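Local coordinates for protein HRI1 (Saccharomyces cerevisiae, PDB 3RBY), which is of unknown function and non-essential, but interacts with the protein kinase HRR25 and may interact with SEC72, at residues T29-Y33 against T58-V62; S156-T162 against N237-Y243. All blocks are in the same frame, centred on the assembly; numbering follows the deposited sequence.

Contact 1. Residues T29-Y33 against T58-V62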
ATOM      1  N   THR A  29       5.544  16.841  12.889  1.00 33.39           N
ATOM      2  CA  THR A  29       4.963  16.749  14.212  1.00 34.15           C
ATOM      3  C   THR A  29       4.209  18.047  14.537  1.00 37.09           C
ATOM      4  O   THR A  29       3.072  18.014  15.010  1.00 34.64           O
ATOM      5  CB  THR A  29       6.068  16.533  15.256  1.00 39.48           C
ATOM      6  OG1 THR A  29       6.849  15.382  14.898  1.00 37.15           O
ATOM      7  CG2 THR A  29       5.459  16.327  16.655  1.00 44.16           C
ATOM      8  N   ASP A  30       4.848  19.190  14.295  1.00 36.73           N
ATOM      9  CA  ASP A  30       4.208  20.485  14.525  1.00 36.19           C
ATOM     10  C   ASP A  30       3.010  20.742  13.590  1.00 38.12           C
ATOM     11  O   ASP A  30       2.225  21.664  13.838  1.00 41.00           O
ATOM     12  CB  ASP A  30       5.219  21.638  14.411  1.00 32.09           C
ATOM     13  CG  ASP A  30       6.225  21.648  15.540  1.00 36.91           C
ATOM     14  OD1 ASP A  30       6.179  20.733  16.399  1.00 33.80           O
ATOM     15  OD2 ASP A  30       7.076  22.572  15.553  1.00 39.42           O
ATOM     16  N   GLY A  31       2.875  19.951  12.524  1.00 34.18           N
ATOM     17  CA  GLY A  31       1.713  20.048  11.643  1.00 31.47           C
ATOM     18  C   GLY A  31       1.931  20.689  10.272  1.00 34.60           C
ATOM     19  O   GLY A  31       0.975  20.841   9.501  1.00 35.26           O
ATOM     20  N   HIS A  32       3.170  21.078   9.962  1.00 30.41           N
ATOM     21  CA  HIS A  32       3.498  21.609   8.635  1.00 32.64           C
ATOM     22  C   HIS A  32       3.431  20.454   7.610  1.00 35.22           C
ATOM     23  O   HIS A  32       3.758  19.300   7.939  1.00 34.02           O
ATOM     24  CB  HIS A  32       4.887  22.251   8.649  1.00 31.98           C
ATOM     25  CG  HIS A  32       5.119  23.151   9.820  1.00 36.80           C
ATOM     26  ND1 HIS A  32       4.299  24.228  10.103  1.00 35.85           N
ATOM     27  CD2 HIS A  32       6.048  23.121  10.808  1.00 32.15           C
ATOM     28  CE1 HIS A  32       4.724  24.826  11.199  1.00 33.42           C
ATOM     29  NE2 HIS A  32       5.786  24.176  11.647  1.00 32.14           N
ATOM     30  N   TYR A  33       2.996  20.754   6.386  1.00 31.38           N
ATOM     31  CA  TYR A  33       2.744  19.702   5.399  1.00 34.51           C
ATOM     32  C   TYR A  33       3.182  20.076   3.975  1.00 37.64           C
ATOM     33  O   TYR A  33       3.085  21.244   3.570  1.00 36.38           O
ATOM     34  CB  TYR A  33       1.253  19.333   5.402  1.00 33.01           C
ATOM     35  CG  TYR A  33       0.368  20.463   4.929  1.00 34.49           C
ATOM     36  CD1 TYR A  33       0.064  20.611   3.582  1.00 35.68           C
ATOM     37  CD2 TYR A  33      -0.158  21.397   5.828  1.00 37.74           C
ATOM     38  CE1 TYR A  33      -0.743  21.645   3.133  1.00 36.34           C
ATOM     39  CE2 TYR A  33      -0.971  22.443   5.385  1.00 35.25           C
ATOM     40  CZ  TYR A  33      -1.254  22.559   4.036  1.00 36.45           C
ATOM     41  OH  TYR A  33      -2.054  23.587   3.581  1.00 38.02           O
ATOM     42  N   THR A  58       2.190  25.718   6.023  1.00 38.53           N
ATOM     43  CA  THR A  58       2.589  25.656   7.429  1.00 35.15           C
ATOM     44  C   THR A  58       1.356  25.283   8.248  1.00 35.24           C
ATOM     45  O   THR A  58       0.235  25.285   7.715  1.00 39.51           O
ATOM     46  CB  THR A  58       3.224  26.990   7.864  1.00 38.99           C
ATOM     47  OG1 THR A  58       2.407  28.066   7.383  1.00 37.88           O
ATOM     48  CG2 THR A  58       4.646  27.126   7.235  1.00 31.49           C
ATOM     49  N   ASN A  59       1.540  24.933   9.515  1.00 31.03           N
ATOM     50  CA  ASN A  59       0.432  24.347  10.254  1.00 35.93           C
ATOM     51  C   ASN A  59      -0.865  25.169  10.277  1.00 36.02           C
ATOM     52  O   ASN A  59      -1.965  24.596  10.250  1.00 37.72           O
ATOM     53  CB  ASN A  59       0.838  23.895  11.676  1.00 34.04           C
ATOM     54  CG  ASN A  59       1.497  25.015  12.507  1.00 40.66           C
ATOM     55  OD1 ASN A  59       1.524  26.192  12.112  1.00 39.07           O
ATOM     56  ND2 ASN A  59       2.028  24.638  13.672  1.00 38.34           N
ATOM     57  N   GLU A  60      -0.762  26.497  10.311  1.00 38.90           N
ATOM     58  CA  GLU A  60      -1.980  27.313  10.438  1.00 37.89           C
ATOM     59  C   GLU A  60      -2.844  27.305   9.176  1.00 40.46           C
ATOM     60  O   GLU A  60      -3.965  27.810   9.201  1.00 45.37           O
ATOM     61  CB  GLU A  60      -1.664  28.757  10.844  1.00 36.66           C
ATOM     62  CG  GLU A  60      -1.251  29.665   9.685  1.00 37.76           C
ATOM     63  CD  GLU A  60       0.174  29.397   9.226  1.00 39.72           C
ATOM     64  OE1 GLU A  60       0.918  28.668   9.940  1.00 40.43           O
ATOM     65  OE2 GLU A  60       0.548  29.927   8.157  1.00 41.37           O
ATOM     66  N   THR A  61      -2.342  26.744   8.076  1.00 35.32           N
ATOM     67  CA  THR A  61      -3.122  26.749   6.829  1.00 38.54           C
ATOM     68  C   THR A  61      -4.083  25.567   6.697  1.00 39.49           C
ATOM     69  O   THR A  61      -4.757  25.417   5.671  1.00 42.65           O
ATOM     70  CB  THR A  61      -2.225  26.810   5.578  1.00 36.97           C
ATOM     71  OG1 THR A  61      -1.430  25.616   5.494  1.00 36.54           O
ATOM     72  CG2 THR A  61      -1.326  28.036   5.646  1.00 33.04           C
ATOM     73  N   VAL A  62      -4.145  24.730   7.726  1.00 39.33           N
ATOM     74  CA  VAL A  62      -5.090  23.621   7.713  1.00 39.81           C
ATOM     75  C   VAL A  62      -5.703  23.474   9.097  1.00 40.74           C
ATOM     76  O   VAL A  62      -4.989  23.487  10.102  1.00 39.20           O
ATOM     77  CB  VAL A  62      -4.437  22.289   7.226  1.00 37.39           C
ATOM     78  CG1 VAL A  62      -3.171  21.962   8.029  1.00 36.53           C
ATOM     79  CG2 VAL A  62      -5.427  21.142   7.299  1.00 37.02           C
TER

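Contact 2. Residues S156-T162 against N237-Y243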
ATOM      1  N   SER A 156      11.794  15.079  13.081  1.00 38.97           N
ATOM      2  CA  SER A 156      10.812  15.913  12.389  1.00 36.06           C
ATOM      3  C   SER A 156      11.367  17.330  12.335  1.00 36.58           C
ATOM      4  O   SER A 156      11.437  18.021  13.362  1.00 37.26           O
ATOM      5  CB  SER A 156       9.473  15.870  13.122  1.00 34.66           C
ATOM      6  OG  SER A 156       8.473  16.627  12.451  1.00 31.98           O
ATOM      7  N   ILE A 157      11.763  17.754  11.135  1.00 35.37           N
ATOM      8  CA  ILE A 157      12.486  19.013  10.950  1.00 35.60           C
ATOM      9  C   ILE A 157      11.901  19.814   9.791  1.00 35.59           C
ATOM     10  O   ILE A 157      11.644  19.269   8.721  1.00 36.09           O
ATOM     11  CB  ILE A 157      14.003  18.772  10.713  1.00 38.34           C
ATOM     12  CG1 ILE A 157      14.623  18.034  11.913  1.00 39.97           C
ATOM     13  CG2 ILE A 157      14.730  20.090  10.458  1.00 36.74           C
ATOM     14  CD1 ILE A 157      16.063  17.557  11.690  1.00 36.31           C
ATOM     15  N   VAL A 158      11.662  21.103  10.012  1.00 36.53           N
ATOM     16  CA  VAL A 158      11.084  21.942   8.974  1.00 31.95           C
ATOM     17  C   VAL A 158      11.887  23.238   8.841  1.00 35.94           C
ATOM     18  O   VAL A 158      12.195  23.884   9.853  1.00 36.89           O
ATOM     19  CB  VAL A 158       9.603  22.267   9.271  1.00 30.14           C
ATOM     20  CG1 VAL A 158       8.968  23.067   8.130  1.00 27.57           C
ATOM     21  CG2 VAL A 158       8.814  20.986   9.515  1.00 32.73           C
ATOM     22  N   LEU A 159      12.252  23.592   7.604  1.00 32.77           N
ATOM     23  CA  LEU A 159      12.872  24.886   7.315  1.00 33.51           C
ATOM     24  C   LEU A 159      11.950  25.693   6.418  1.00 37.57           C
ATOM     25  O   LEU A 159      11.272  25.151   5.533  1.00 33.19           O
ATOM     26  CB  LEU A 159      14.252  24.751   6.674  1.00 34.76           C
ATOM     27  CG  LEU A 159      15.378  24.250   7.585  1.00 37.88           C
ATOM     28  CD1 LEU A 159      15.251  22.753   7.814  1.00 39.89           C
ATOM     29  CD2 LEU A 159      16.721  24.557   6.962  1.00 34.40           C
ATOM     30  N   LYS A 160      11.911  26.993   6.677  1.00 39.70           N
ATOM     31  CA  LYS A 160      11.059  27.899   5.932  1.00 38.48           C
ATOM     32  C   LYS A 160      11.887  29.059   5.389  1.00 39.30           C
ATOM     33  O   LYS A 160      12.730  29.633   6.090  1.00 38.73           O
ATOM     34  CB  LYS A 160       9.959  28.429   6.848  1.00 38.85           C
ATOM     35  CG  LYS A 160       8.789  29.109   6.150  1.00 38.91           C
ATOM     36  CD  LYS A 160       7.696  29.404   7.201  1.00 43.34           C
ATOM     37  CE  LYS A 160       6.480  30.125   6.605  1.00 45.69           C
ATOM     38  NZ  LYS A 160       6.801  31.516   6.177  1.00 49.53           N
ATOM     39  N   VAL A 161      11.632  29.411   4.138  1.00 40.87           N
ATOM     40  CA  VAL A 161      12.397  30.462   3.478  1.00 46.12           C
ATOM     41  C   VAL A 161      12.081  31.808   4.095  1.00 49.13           C
ATOM     42  O   VAL A 161      10.902  32.172   4.256  1.00 46.09           O
ATOM     43  CB  VAL A 161      12.123  30.502   1.952  1.00 44.05           C
ATOM     44  CG1 VAL A 161      11.981  31.926   1.450  1.00 49.76           C
ATOM     45  CG2 VAL A 161      13.233  29.804   1.217  1.00 45.72           C
ATOM     46  N   THR A 162      13.134  32.565   4.403  1.00 48.83           N
ATOM     47  CA  THR A 162      13.005  33.908   4.966  1.00 54.93           C
ATOM     48  C   THR A 162      13.582  34.964   4.019  1.00 59.79           C
ATOM     49  O   THR A 162      14.523  35.680   4.363  1.00 63.73           O
ATOM     50  CB  THR A 162      13.706  34.017   6.332  1.00 50.26           C
ATOM     51  OG1 THR A 162      15.114  33.804   6.169  1.00 50.30           O
ATOM     52  CG2 THR A 162      13.150  32.983   7.300  1.00 44.90           C
ATOM     53  N   ASN A 237      18.322  32.474   2.506  1.00 47.77           N
ATOM     54  CA  ASN A 237      18.186  32.182   3.932  1.00 44.01           C
ATOM     55  C   ASN A 237      16.932  31.377   4.238  1.00 43.23           C
ATOM     56  O   ASN A 237      15.852  31.640   3.704  1.00 44.66           O
ATOM     57  CB  ASN A 237      18.189  33.466   4.749  1.00 47.66           C
ATOM     58  CG  ASN A 237      19.519  34.185   4.690  1.00 54.97           C
ATOM     59  OD1 ASN A 237      20.511  33.634   4.213  1.00 52.29           O
ATOM     60  ND2 ASN A 237      19.552  35.420   5.182  1.00 52.31           N
ATOM     61  N   TRP A 238      17.097  30.376   5.086  1.00 42.10           N
ATOM     62  CA  TRP A 238      15.973  29.626   5.593  1.00 41.50           C
ATOM     63  C   TRP A 238      16.058  29.674   7.093  1.00 41.57           C
ATOM     64  O   TRP A 238      17.159  29.742   7.647  1.00 41.80           O
ATOM     65  CB  TRP A 238      16.056  28.171   5.158  1.00 38.27           C
ATOM     66  CG  TRP A 238      16.036  28.004   3.684  1.00 41.83           C
ATOM     67  CD1 TRP A 238      17.012  28.378   2.794  1.00 37.23           C
ATOM     68  CD2 TRP A 238      14.989  27.412   2.913  1.00 37.12           C
ATOM     69  NE1 TRP A 238      16.622  28.060   1.511  1.00 38.74           N
ATOM     70  CE2 TRP A 238      15.388  27.460   1.556  1.00 40.81           C
ATOM     71  CE3 TRP A 238      13.752  26.847   3.235  1.00 36.81           C
ATOM     72  CZ2 TRP A 238      14.590  26.954   0.523  1.00 37.34           C
ATOM     73  CZ3 TRP A 238      12.953  26.354   2.214  1.00 36.64           C
ATOM     74  CH2 TRP A 238      13.377  26.409   0.869  1.00 39.15           C
ATOM     75  N   GLU A 239      14.896  29.615   7.741  1.00 39.32           N
ATOM     76  CA  GLU A 239      14.815  29.508   9.189  1.00 40.78           C
ATOM     77  C   GLU A 239      14.322  28.108   9.560  1.00 33.07           C
ATOM     78  O   GLU A 239      13.356  27.603   8.972  1.00 37.29           O
ATOM     79  CB  GLU A 239      13.853  30.573   9.739  1.00 38.11           C
ATOM     80  CG  GLU A 239      13.908  30.741  11.259  1.00 46.44           C
ATOM     81  CD  GLU A 239      12.717  31.527  11.818  1.00 53.88           C
ATOM     82  OE1 GLU A 239      12.496  31.471  13.058  1.00 52.65           O
ATOM     83  OE2 GLU A 239      11.998  32.187  11.018  1.00 50.71           O
ATOM     84  N   VAL A 240      14.992  27.472  10.514  1.00 35.59           N
ATOM     85  CA  VAL A 240      14.509  26.214  11.083  1.00 37.09           C
ATOM     86  C   VAL A 240      13.333  26.517  12.008  1.00 36.45           C
ATOM     87  O   VAL A 240      13.536  26.984  13.136  1.00 36.76           O
ATOM     88  CB  VAL A 240      15.591  25.529  11.933  1.00 36.80           C
ATOM     89  CG1 VAL A 240      14.987  24.321  12.662  1.00 37.17           C
ATOM     90  CG2 VAL A 240      16.792  25.121  11.074  1.00 31.63           C
ATOM     91  N   ILE A 241      12.109  26.262  11.556  1.00 34.90           N
ATOM     92  CA  ILE A 241      10.938  26.604  12.384  1.00 34.41           C
ATOM     93  C   ILE A 241      10.442  25.426  13.224  1.00 33.24           C
ATOM     94  O   ILE A 241       9.497  25.551  14.022  1.00 35.41           O
ATOM     95  CB  ILE A 241       9.790  27.158  11.530  1.00 29.29           C
ATOM     96  CG1 ILE A 241       9.246  26.052  10.609  1.00 32.45           C
ATOM     97  CG2 ILE A 241      10.268  28.362  10.725  1.00 32.09           C
ATOM     98  CD1 ILE A 241       7.977  26.436   9.811  1.00 31.25           C
ATOM     99  N   GLU A 242      11.075  24.278  13.024  1.00 31.97           N
ATOM    100  CA  GLU A 242      10.758  23.070  13.773  1.00 33.21           C
ATOM    101  C   GLU A 242      12.008  22.178  13.803  1.00 37.19           C
ATOM    102  O   GLU A 242      12.669  21.965  12.766  1.00 36.60           O
ATOM    103  CB  GLU A 242       9.574  22.330  13.130  1.00 33.24           C
ATOM    104  CG  GLU A 242       9.194  21.035  13.861  1.00 33.50           C
ATOM    105  CD  GLU A 242       7.991  20.321  13.239  1.00 31.05           C
ATOM    106  OE1 GLU A 242       7.321  20.902  12.351  1.00 32.43           O
ATOM    107  OE2 GLU A 242       7.710  19.170  13.641  1.00 35.27           O
ATOM    108  N   TYR A 243      12.342  21.670  14.986  1.00 35.72           N
ATOM    109  CA  TYR A 243      13.497  20.798  15.128  1.00 36.02           C
ATOM    110  C   TYR A 243      13.305  19.751  16.229  1.00 38.47           C
ATOM    111  O   TYR A 243      13.806  19.913  17.347  1.00 39.96           O
ATOM    112  CB  TYR A 243      14.758  21.628  15.396  1.00 35.75           C
ATOM    113  CG  TYR A 243      16.045  20.898  15.063  1.00 39.91           C
ATOM    114  CD1 TYR A 243      16.512  20.847  13.751  1.00 43.08           C
ATOM    115  CD2 TYR A 243      16.790  20.258  16.053  1.00 41.32           C
ATOM    116  CE1 TYR A 243      17.692  20.181  13.427  1.00 43.39           C
ATOM    117  CE2 TYR A 243      17.981  19.584  15.740  1.00 48.32           C
ATOM    118  CZ  TYR A 243      18.425  19.552  14.425  1.00 49.71           C
ATOM    119  OH  TYR A 243      19.603  18.893  14.103  1.00 54.50           O
TER

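Contact 1. Residues T29-Y33 against T58-V62
Thr61 OG1 is the polar hub between the loop 29-33 and the turn 58-62: it accepts a hydrogen bond from Tyr33 OH at 2.9 Å and donates to Thr58 O at 2.8 Å. That carbonyl also accepts the backbone N-H of Thr61, so two donors from one residue hold it at the start of the 3-10 turn 59-61. With chi1 at 65°, Thr61 OG1 lies between its own backbone N and carbonyl carbon, where it can face both the phenol and the turn. The tyrosine reaches across obliquely, and on the way its CE2 rests on Val62 CG1 at 3.5 Å, an apolar contact beside this pair of hydroxyls.

The other half of the contact is built round Asn59. Its backbone N-H donates to His32 ND1 (2.9 Å), approaching the ring edge somewhat tilted from the ring plane, a bond bent to 141°. This makes ND1 the acceptor, so any proton on the neutral ring would be expected on NE2. The Asn59 side chain runs beside the imidazole in the same direction, the amide and ring planes 48° apart, with Asn59 CG 3.5 Å from His32 CE1. Asn59 ND2 then donates to Asp30 O at 3.0 Å; this carbonyl oxygen lies near the amide plane, but the donor sits above the carbonyl plane. At Gly31 the chain passes close to Asn59, the glycine O 3.6 Å from Asn59 CA.

The two segments link strand 24-27 to strand 33-38 and strand 51-57 to strand 62-66, all in the larger antiparallel sheet. Phe76 of strand 71-76 meets the Tyr33 ring edge-to-face, while His32 packs on Val158 of strand 156-161 and Ile241 of strand 236-244.

Contact 2. Residues S156-T162 against N237-Y243
Asn237 O takes the backbone N-H of Thr162 at 3.0 Å, nearly straight, and a weak second bond from its hydroxyl. Trp238 follows, its indole turned so that Val161 CG2 sits over the face of the six-membered ring in a CH-pi contact, while Leu159 O approaches the ring edge. Lys217 O receives the indole NE1. Glu239 pairs with Lys160 through two backbone bonds, Glu239 N to Lys160 O at 2.7 Å and Glu239 O to Lys160 N at 2.8 Å, and its CB meets Thr162 CG2. Val240 lays CG2 against Leu159 CG on the face shared with Trp238.

At Ile241 the register slips. Its N donates to Val158 O at 2.9 Å, and Glu242 N makes a weak bond to the same oxygen, while Glu242 O accepts Val158 N. The Ile241 side chain crosses that of Val158 obliquely, Ile241 CG1 3.9 Å from Val158 CG1. Glu242 is extended (chi1 179°, chi2 178°), which carries Glu242 OE2 within 2.9 Å of Ser156 OG, which donates to it from above the carboxylate plane; Ser28 holds OE1. Tyr243 runs alongside Ile157, Tyr243 CE1 3.5 Å from Ile157 CD1, with its hydroxyl on Tyr222 O. Ile241 and Glu242 facing Val158 make a classic beta bulge in an antiparallel strand pair.

In the fold
Contact 1 belongs to the loops of the larger antiparallel sheet and contact 2 to neighbouring strands of the smaller one, so the place where they meet joins the two sheets. Their centres are 12 Å apart, and Glu242 bridges them: its OE2 takes the backbone N of Asp30 at 2.9 Å as a probable hydrogen bond, while its OE1 packs 3.0 Å from His32 CD2. Next to it, Ser156 OG is 3.0 Å from Thr29 N, probably another hydrogen bond. Asp30 OD1 adds a bond to His244, just beyond contact 2. At the Tyr33 end of contact 1, a triethylene glycol, probably from the crystallisation liquor, lies about 4 Å from the Tyr33 side chain.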